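Local structure of hypothetical protein (Bacteroides fragilis, 4JX0) at residues N171-N183 / D266-K278. The protein is of unknown function but binds magnesium and joins an N-terminal BT_3987-like domain to a second domain, probably of the F5/F8 type C (discoidin-like) family. Sequence-based numbering, arbitrary orientation.
Sequences NLSIRLDNIDSSN and DGNWVNHGVFDRK
The linker of a two-domain protein leaves strand 165-174 of the N-terminal sheet and settles on 269-276, an outermost strand of the five-stranded antiparallel sheet in the second domain. L176 and H272 meet where it lands. The L176 backbone N gives a hydrogen bond of 2.9 Å to N271 O, and the next carbonyl, H272 O, accepts from N178 N at 2.9 Å.

Around these two bonds the side chains of L176 and N178 grip the imidazole of H272 from different directions. L176 CD1 sits over the centre of one face, 3.7 Å from the ring centroid, a CH-pi contact. The N178 amide comes to the edge: its ND2 donates to H272 ND1 (3.0 Å) within 3° of the ring plane, though the amide plane itself is turned 56° from the ring. With CG anti to the backbone N (chi1 -164°), N178 reaches alongside the histidine, while its OD1 accepts from K290 N in strand 283-294.

On one flank the aliphatic part of R175 runs beside the N271 amide, R175 CD lying 3.6 Å from N271 ND2, and a water bridges R175 NH1 and N271 ND2. The N271 OD1 turns back to G273 N, forming an Asx turn. Further along, I179 CG2 packs on F275 CB at 3.8 Å, and S181 OG accepts from D276 N in a bond of 3.2 Å. The N183 side chain crosses that of R277 obliquely, N183 OD1 lying 3.5 Å from R277 CD while accepting from Y285 N; R277 NH1 is held by a salt bridge to D281.

Strand 179-180 itself pairs antiparallel with 283-294 in another sheet of the second domain, so the incoming chain touches both sheets, consistent with a discoidin-like F5/F8 type C beta-sandwich.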
loop_
_atom_site.group_PDB
_atom_site.type_symbol
_atom_site.label_atom_id
_atom_site.label_comp_id
_atom_site.label_asym_id
_atom_site.label_seq_id
_atom_site.Cartn_x
_atom_site.Cartn_y
_atom_site.Cartn_z
ATOM N N ASN A 171 -3.382 3.570 7.948
ATOM C CA ASN A 171 -2.143 3.010 8.488
ATOM C C ASN A 171 -0.976 3.857 7.980
ATOM O O ASN A 171 -0.871 4.106 6.775
ATOM C CB ASN A 171 -1.989 1.535 8.084
ATOM C CG ASN A 171 -0.824 0.838 8.757
ATOM O OD1 ASN A 171 -0.804 0.675 9.986
ATOM N ND2 ASN A 171 0.205 0.458 7.991
ATOM N N LEU A 172 -0.109 4.308 8.898
ATOM C CA LEU A 172 1.010 5.171 8.556
ATOM C C LEU A 172 2.314 4.467 8.871
ATOM O O LEU A 172 2.420 3.816 9.910
ATOM C CB LEU A 172 0.876 6.470 9.352
ATOM C CG LEU A 172 1.594 7.668 8.762
ATOM C CD1 LEU A 172 0.726 8.895 8.797
ATOM C CD2 LEU A 172 2.866 7.932 9.493
ATOM N N SER A 173 3.294 4.579 7.959
ATOM C CA SER A 173 4.610 3.942 8.085
ATOM C C SER A 173 5.696 4.837 7.472
ATOM O O SER A 173 5.428 5.523 6.493
ATOM C CB SER A 173 4.607 2.565 7.413
ATOM O OG SER A 173 3.924 2.565 6.170
ATOM N N ILE A 174 6.916 4.840 8.048
ATOM C CA ILE A 174 7.997 5.704 7.561
ATOM C C ILE A 174 8.702 5.096 6.324
ATOM O O ILE A 174 9.093 3.924 6.312
ATOM C CB ILE A 174 9.038 6.036 8.671
ATOM C CG1 ILE A 174 8.401 6.946 9.744
ATOM C CG2 ILE A 174 10.289 6.724 8.079
ATOM C CD1 ILE A 174 9.105 6.869 11.083
ATOM N N ARG A 175 8.903 5.951 5.313
ATOM C CA ARG A 175 9.628 5.610 4.092
ATOM C C ARG A 175 10.259 6.878 3.530
ATOM O O ARG A 175 9.550 7.799 3.107
ATOM C CB ARG A 175 8.727 4.953 3.039
ATOM C CG ARG A 175 9.487 4.550 1.770
ATOM C CD ARG A 175 8.652 3.707 0.833
ATOM N NE ARG A 175 7.890 4.529 -0.113
ATOM C CZ ARG A 175 6.904 4.081 -0.883
ATOM N NH1 ARG A 175 6.533 2.804 -0.829
ATOM N NH2 ARG A 175 6.275 4.910 -1.714
ATOM N N LEU A 176 11.579 6.900 3.457
ATOM C CA LEU A 176 12.284 8.056 2.919
ATOM C C LEU A 176 12.206 8.024 1.396
ATOM O O LEU A 176 11.957 6.970 0.814
ATOM C CB LEU A 176 13.743 8.065 3.389
ATOM C CG LEU A 176 14.003 7.782 4.881
ATOM C CD1 LEU A 176 15.471 7.692 5.153
ATOM C CD2 LEU A 176 13.352 8.841 5.758
ATOM N N ASP A 177 12.381 9.165 0.750
ATOM C CA ASP A 177 12.407 9.248 -0.712
ATOM C C ASP A 177 13.865 9.424 -1.026
ATOM O O ASP A 177 14.298 10.525 -1.392
ATOM C CB ASP A 177 11.518 10.401 -1.225
ATOM C CG ASP A 177 11.578 10.702 -2.706
ATOM O OD1 ASP A 177 11.922 9.781 -3.487
ATOM O OD2 ASP A 177 11.300 11.874 -3.090
ATOM N N ASN A 178 14.653 8.357 -0.764
ATOM C CA ASN A 178 16.103 8.390 -0.923
ATOM C C ASN A 178 16.617 7.337 -1.896
ATOM O O ASN A 178 17.795 7.017 -1.829
ATOM C CB ASN A 178 16.773 8.197 0.441
ATOM C CG ASN A 178 18.220 8.586 0.460
ATOM O OD1 ASN A 178 18.594 9.650 -0.033
ATOM N ND2 ASN A 178 19.075 7.718 0.975
ATOM N N ILE A 179 15.785 6.835 -2.829
ATOM C CA ILE A 179 16.227 5.861 -3.824
ATOM C C ILE A 179 15.954 6.437 -5.211
ATOM O O ILE A 179 14.805 6.749 -5.531
ATOM C CB ILE A 179 15.555 4.478 -3.614
ATOM C CG1 ILE A 179 16.000 3.823 -2.275
ATOM C CG2 ILE A 179 15.823 3.545 -4.790
ATOM C CD1 ILE A 179 17.449 3.378 -2.167
ATOM N N ASP A 180 17.017 6.589 -6.022
ATOM C CA ASP A 180 16.929 7.081 -7.393
ATOM C C ASP A 180 16.810 5.879 -8.343
ATOM O O ASP A 180 17.661 4.984 -8.321
ATOM C CB ASP A 180 18.138 7.951 -7.738
ATOM C CG ASP A 180 18.088 8.525 -9.137
ATOM O OD1 ASP A 180 17.220 9.390 -9.397
ATOM O OD2 ASP A 180 18.892 8.095 -9.979
ATOM N N SER A 181 15.749 5.869 -9.170
ATOM C CA SER A 181 15.436 4.789 -10.099
ATOM C C SER A 181 15.777 5.138 -11.573
ATOM O O SER A 181 15.255 4.495 -12.490
ATOM C CB SER A 181 13.954 4.457 -9.984
ATOM O OG SER A 181 13.548 4.346 -8.629
ATOM N N SER A 182 16.682 6.108 -11.804
ATOM C CA SER A 182 17.078 6.498 -13.154
ATOM C C SER A 182 17.889 5.410 -13.858
ATOM O O SER A 182 18.001 5.449 -15.082
ATOM C CB SER A 182 17.905 7.775 -13.115
ATOM O OG SER A 182 19.200 7.515 -12.605
ATOM N N ASN A 183 18.532 4.498 -13.091
ATOM C CA ASN A 183 19.367 3.421 -13.619
ATOM C C ASN A 183 20.653 3.955 -14.282
ATOM O O ASN A 183 21.328 3.210 -14.992
ATOM C CB ASN A 183 18.589 2.537 -14.595
ATOM C CG ASN A 183 19.085 1.122 -14.617
ATOM O OD1 ASN A 183 19.154 0.473 -13.580
ATOM N ND2 ASN A 183 19.473 0.620 -15.786
ATOM N N ASP A 266 22.869 2.365 14.731
ATOM C CA ASP A 266 22.234 2.056 16.020
ATOM C C ASP A 266 21.405 0.739 16.003
ATOM O O ASP A 266 20.835 0.386 17.036
ATOM C CB ASP A 266 21.355 3.230 16.503
ATOM C CG ASP A 266 20.156 3.545 15.633
ATOM O OD1 ASP A 266 20.340 3.689 14.405
ATOM O OD2 ASP A 266 19.045 3.693 16.186
ATOM N N GLY A 267 21.343 0.036 14.867
ATOM C CA GLY A 267 20.630 -1.234 14.756
ATOM C C GLY A 267 19.191 -1.162 14.271
ATOM O O GLY A 267 18.556 -2.210 14.110
ATOM N N ASN A 268 18.657 0.051 14.024
ATOM C CA ASN A 268 17.283 0.200 13.537
ATOM C C ASN A 268 17.238 0.034 12.016
ATOM O O ASN A 268 18.155 0.494 11.332
ATOM C CB ASN A 268 16.712 1.564 13.938
ATOM C CG ASN A 268 16.565 1.754 15.430
ATOM O OD1 ASN A 268 17.123 1.008 16.244
ATOM N ND2 ASN A 268 15.807 2.765 15.826
ATOM N N TRP A 269 16.178 -0.618 11.488
ATOM C CA TRP A 269 15.988 -0.817 10.042
ATOM C C TRP A 269 15.065 0.261 9.493
ATOM O O TRP A 269 13.957 0.422 10.013
ATOM C CB TRP A 269 15.403 -2.203 9.739
ATOM C CG TRP A 269 16.387 -3.319 9.892
ATOM C CD1 TRP A 269 16.582 -4.099 10.992
ATOM C CD2 TRP A 269 17.294 -3.797 8.892
ATOM N NE1 TRP A 269 17.554 -5.038 10.739
ATOM C CE2 TRP A 269 18.006 -4.875 9.455
ATOM C CE3 TRP A 269 17.564 -3.426 7.567
ATOM C CZ2 TRP A 269 18.957 -5.598 8.730
ATOM C CZ3 TRP A 269 18.499 -4.147 6.849
ATOM C CH2 TRP A 269 19.186 -5.218 7.430
ATOM N N VAL A 270 15.504 0.986 8.446
ATOM C CA VAL A 270 14.718 2.068 7.851
ATOM C C VAL A 270 14.503 1.808 6.361
ATOM O O VAL A 270 15.432 1.389 5.681
ATOM C CB VAL A 270 15.409 3.436 8.084
ATOM C CG1 VAL A 270 14.534 4.589 7.588
ATOM C CG2 VAL A 270 15.765 3.624 9.555
ATOM N N ASN A 271 13.277 2.075 5.861
ATOM C CA ASN A 271 12.940 1.933 4.441
ATOM C C ASN A 271 13.363 3.220 3.727
ATOM O O ASN A 271 12.753 4.274 3.947
ATOM C CB ASN A 271 11.437 1.677 4.303
ATOM C CG ASN A 271 10.960 1.364 2.908
ATOM O OD1 ASN A 271 11.651 1.580 1.907
ATOM N ND2 ASN A 271 9.726 0.904 2.813
ATOM N N HIS A 272 14.424 3.143 2.890
ATOM C CA HIS A 272 14.954 4.321 2.191
ATOM C C HIS A 272 14.208 4.648 0.885
ATOM O O HIS A 272 14.521 5.657 0.255
ATOM C CB HIS A 272 16.454 4.167 1.922
ATOM C CG HIS A 272 17.263 4.647 3.071
ATOM N ND1 HIS A 272 18.042 5.781 2.976
ATOM C CD2 HIS A 272 17.284 4.205 4.348
ATOM C CE1 HIS A 272 18.564 5.958 4.180
ATOM N NE2 HIS A 272 18.128 5.035 5.040
ATOM N N GLY A 273 13.226 3.834 0.512
ATOM C CA GLY A 273 12.434 4.056 -0.685
ATOM C C GLY A 273 12.279 2.813 -1.532
ATOM O O GLY A 273 12.784 1.738 -1.196
ATOM N N VAL A 274 11.570 2.965 -2.643
ATOM C CA VAL A 274 11.328 1.888 -3.577
ATOM C C VAL A 274 12.121 2.145 -4.851
ATOM O O VAL A 274 11.993 3.213 -5.468
ATOM C CB VAL A 274 9.816 1.735 -3.884
ATOM C CG1 VAL A 274 9.570 0.643 -4.930
ATOM C CG2 VAL A 274 9.028 1.448 -2.606
ATOM N N PHE A 275 12.925 1.153 -5.257
ATOM C CA PHE A 275 13.604 1.187 -6.541
ATOM C C PHE A 275 12.574 0.694 -7.529
ATOM O O PHE A 275 11.871 -0.254 -7.204
ATOM C CB PHE A 275 14.853 0.306 -6.534
ATOM C CG PHE A 275 15.518 0.203 -7.888
ATOM C CD1 PHE A 275 16.225 1.273 -8.416
ATOM C CD2 PHE A 275 15.473 -0.978 -8.615
ATOM C CE1 PHE A 275 16.876 1.160 -9.640
ATOM C CE2 PHE A 275 16.119 -1.079 -9.843
ATOM C CZ PHE A 275 16.817 -0.011 -10.343
ATOM N N ASP A 276 12.392 1.377 -8.658
ATOM C CA ASP A 276 11.414 0.981 -9.680
ATOM C C ASP A 276 11.863 1.572 -11.008
ATOM O O ASP A 276 11.447 2.681 -11.366
ATOM C CB ASP A 276 9.992 1.437 -9.286
ATOM C CG ASP A 276 8.880 1.079 -10.265
ATOM O OD1 ASP A 276 9.085 0.166 -11.094
ATOM O OD2 ASP A 276 7.789 1.691 -10.180
ATOM N N ARG A 277 12.773 0.865 -11.705
ATOM C CA ARG A 277 13.345 1.377 -12.948
ATOM C C ARG A 277 12.418 1.167 -14.135
ATOM O O ARG A 277 11.494 0.350 -14.093
ATOM C CB ARG A 277 14.730 0.792 -13.251
ATOM C CG ARG A 277 14.809 -0.721 -13.367
ATOM C CD ARG A 277 16.105 -1.154 -14.017
ATOM N NE ARG A 277 16.193 -2.612 -14.096
ATOM C CZ ARG A 277 17.062 -3.292 -14.834
ATOM N NH1 ARG A 277 17.942 -2.656 -15.599
ATOM N NH2 ARG A 277 17.055 -4.616 -14.820
ATOM N N LYS A 278 12.664 1.961 -15.182
ATOM C CA LYS A 278 11.921 1.955 -16.433
ATOM C C LYS A 278 12.808 1.499 -17.611
ATOM O O LYS A 278 12.299 1.345 -18.706
ATOM C CB LYS A 278 11.371 3.373 -16.685
ATOM C CG LYS A 278 10.119 3.707 -15.855
ATOM C CD LYS A 278 10.215 5.055 -15.134
ATOM C CE LYS A 278 11.073 4.996 -13.883
ATOM N NZ LYS A 278 11.525 6.348 -13.446
HETATM O O HOH W 1 7.553 -0.011 0.549
#